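PDB 5EYF: glutamate ABC superfamily ATP binding cassette transporter, binding protein from Enterococcus faecium DO, which binds glutamate and probably delivers it to an ABC transporter for uptake into the cell. Local coordinates for residues T25-M30 and K234-E239. Residues are numbered along the deposited sequence; the frame is centred on the assembly and turned at random. Where two conformers were deposited one is given.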
loop_
_atom_site.group_PDB
_atom_site.type_symbol
_atom_site.label_atom_id
_atom_site.label_comp_id
_atom_site.label_asym_id
_atom_site.label_seq_id
_atom_site.Cartn_x
_atom_site.Cartn_y
_atom_site.Cartn_z
ATOM N N THR B 25 -10.165 -14.962 11.695
ATOM C CA THR B 25 -10.088 -14.137 10.490
ATOM C C THR B 25 -9.831 -15.049 9.292
ATOM O O THR B 25 -8.683 -15.418 9.028
ATOM C CB THR B 25 -8.978 -13.097 10.638
ATOM O OG1 THR B 25 -9.235 -12.290 11.806
ATOM C CG2 THR B 25 -8.916 -12.207 9.394
ATOM N N ARG B 26 -10.894 -15.412 8.569
ATOM C CA ARG B 26 -10.726 -16.298 7.419
ATOM C C ARG B 26 -9.777 -15.671 6.406
ATOM O O ARG B 26 -9.860 -14.474 6.126
ATOM C CB ARG B 26 -12.063 -16.602 6.741
ATOM C CG ARG B 26 -11.982 -17.786 5.768
ATOM C CD ARG B 26 -13.311 -18.103 5.061
ATOM N NE ARG B 26 -13.476 -17.290 3.859
ATOM C CZ ARG B 26 -13.051 -17.637 2.646
ATOM N NH1 ARG B 26 -13.226 -16.813 1.623
ATOM N NH2 ARG B 26 -12.450 -18.801 2.452
ATOM N N LEU B 27 -8.897 -16.509 5.853
ATOM C CA LEU B 27 -7.835 -16.193 4.879
ATOM C C LEU B 27 -6.537 -15.764 5.553
ATOM O O LEU B 27 -5.483 -15.758 4.894
ATOM C CB LEU B 27 -8.238 -15.143 3.831
ATOM C CG LEU B 27 -9.534 -15.446 3.067
ATOM C CD1 LEU B 27 -9.825 -14.345 2.033
ATOM C CD2 LEU B 27 -9.405 -16.810 2.413
ATOM N N PHE B 28 -6.585 -15.393 6.840
ATOM C CA PHE B 28 -5.380 -14.935 7.532
ATOM C C PHE B 28 -5.024 -15.791 8.737
ATOM O O PHE B 28 -3.900 -16.294 8.813
ATOM C CB PHE B 28 -5.510 -13.463 7.938
ATOM C CG PHE B 28 -5.444 -12.542 6.775
ATOM C CD1 PHE B 28 -4.209 -12.153 6.257
ATOM C CD2 PHE B 28 -6.606 -12.121 6.152
ATOM C CE1 PHE B 28 -4.146 -11.303 5.152
ATOM C CE2 PHE B 28 -6.548 -11.276 5.052
ATOM C CZ PHE B 28 -5.298 -10.870 4.559
ATOM N N GLY B 29 -5.942 -15.957 9.687
ATOM C CA GLY B 29 -5.712 -16.816 10.829
ATOM C C GLY B 29 -7.063 -17.224 11.332
ATOM O O GLY B 29 -7.762 -16.413 11.941
HETATM N N MSE B 30 -7.403 -18.484 11.117
HETATM C CA MSE B 30 -8.715 -19.007 11.443
HETATM C C MSE B 30 -8.568 -20.388 12.041
HETATM O O MSE B 30 -7.965 -21.248 11.420
HETATM C CB MSE B 30 -9.560 -19.079 10.184
HETATM C CG MSE B 30 -10.657 -20.091 10.250
HETATM SE SE MSE B 30 -12.285 -19.123 10.078
HETATM C CE MSE B 30 -12.327 -18.302 11.823
ATOM N N LYS B 234 -1.653 -19.145 -2.909
ATOM C CA LYS B 234 -2.512 -20.118 -2.239
ATOM C C LYS B 234 -3.758 -19.462 -1.660
ATOM O O LYS B 234 -4.865 -20.012 -1.764
ATOM C CB LYS B 234 -1.719 -20.820 -1.131
ATOM C CG LYS B 234 -2.556 -21.773 -0.250
ATOM C CD LYS B 234 -1.690 -22.425 0.830
ATOM C CE LYS B 234 -2.523 -23.078 1.907
ATOM N NZ LYS B 234 -1.685 -23.613 3.020
ATOM N N TRP B 235 -3.602 -18.283 -1.058
ATOM C CA TRP B 235 -4.684 -17.635 -0.317
ATOM C C TRP B 235 -5.447 -16.582 -1.115
ATOM O O TRP B 235 -6.638 -16.387 -0.860
ATOM C CB TRP B 235 -4.134 -17.012 0.984
ATOM C CG TRP B 235 -3.713 -18.129 1.913
ATOM C CD1 TRP B 235 -2.440 -18.612 2.120
ATOM C CD2 TRP B 235 -4.585 -18.976 2.653
ATOM N NE1 TRP B 235 -2.477 -19.682 2.982
ATOM C CE2 TRP B 235 -3.779 -19.919 3.331
ATOM C CE3 TRP B 235 -5.970 -19.006 2.845
ATOM C CZ2 TRP B 235 -4.315 -20.903 4.171
ATOM C CZ3 TRP B 235 -6.494 -19.966 3.682
ATOM C CH2 TRP B 235 -5.669 -20.910 4.329
ATOM N N PHE B 236 -4.810 -15.923 -2.083
ATOM C CA PHE B 236 -5.426 -14.827 -2.838
ATOM C C PHE B 236 -5.271 -15.034 -4.340
ATOM O O PHE B 236 -4.785 -14.151 -5.058
ATOM C CB PHE B 236 -4.814 -13.500 -2.399
ATOM C CG PHE B 236 -4.876 -13.309 -0.945
ATOM C CD1 PHE B 236 -6.091 -13.047 -0.340
ATOM C CD2 PHE B 236 -3.750 -13.486 -0.151
ATOM C CE1 PHE B 236 -6.176 -12.924 1.015
ATOM C CE2 PHE B 236 -3.849 -13.384 1.225
ATOM C CZ PHE B 236 -5.057 -13.084 1.804
ATOM N N PRO B 237 -5.729 -16.174 -4.861
ATOM C CA PRO B 237 -5.459 -16.486 -6.271
ATOM C C PRO B 237 -6.111 -15.527 -7.253
ATOM O O PRO B 237 -5.604 -15.370 -8.372
ATOM C CB PRO B 237 -6.015 -17.906 -6.424
ATOM C CG PRO B 237 -7.075 -18.030 -5.355
ATOM C CD PRO B 237 -6.523 -17.240 -4.202
ATOM N N ASN B 238 -7.202 -14.864 -6.879
ATOM C CA ASN B 238 -7.905 -13.979 -7.802
ATOM C C ASN B 238 -7.869 -12.523 -7.364
ATOM O O ASN B 238 -8.607 -11.701 -7.923
ATOM C CB ASN B 238 -9.357 -14.437 -7.977
ATOM C CG ASN B 238 -9.452 -15.818 -8.585
ATOM O OD1 ASN B 238 -8.626 -16.195 -9.425
ATOM N ND2 ASN B 238 -10.453 -16.585 -8.165
ATOM N N GLU B 239 -7.035 -12.181 -6.383
ATOM C CA GLU B 239 -6.936 -10.815 -5.879
ATOM C C GLU B 239 -5.464 -10.422 -5.897
ATOM O O GLU B 239 -4.667 -10.931 -5.104
ATOM C CB GLU B 239 -7.527 -10.694 -4.472
ATOM C CG GLU B 239 -9.039 -10.967 -4.386
ATOM C CD GLU B 239 -9.893 -9.905 -5.090
ATOM O OE1 GLU B 239 -9.382 -8.801 -5.398
ATOM O OE2 GLU B 239 -11.082 -10.182 -5.352
#
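L27 packs against W235, the last residue of helix 227-235, and F236, the residue after it. Its CB approaches F236 CE1 at 4.1 Å; from CG the branches part, CD1 meeting the same F236 CE1 at 4.0 Å while CD2 turns to W235 CE3 at 4.1 Å. A chi1 of -53° sets L27 CG beside its own backbone N and anti to the carbonyl carbon, from where the fork reaches both rings. L27 O approaches W235 CE3 obliquely at 3.9 Å. L27 is in the tight turn between strands 24-25 and 29-32, where F28 and G29 both face T25 in a classic beta bulge and T25 O accepts from both their N-H groups. At F236 the chain breaks from the helix, and the CZ of this residue touches F28 CZ at 3.5 Å, the two rings inclined at 43°. F103 and F41 extend this aromatic cluster, and F28 also approaches T85, a glutamate-binding residue. W235 NE1 hydrogen-bonds D44, which also forms a salt bridge with K234.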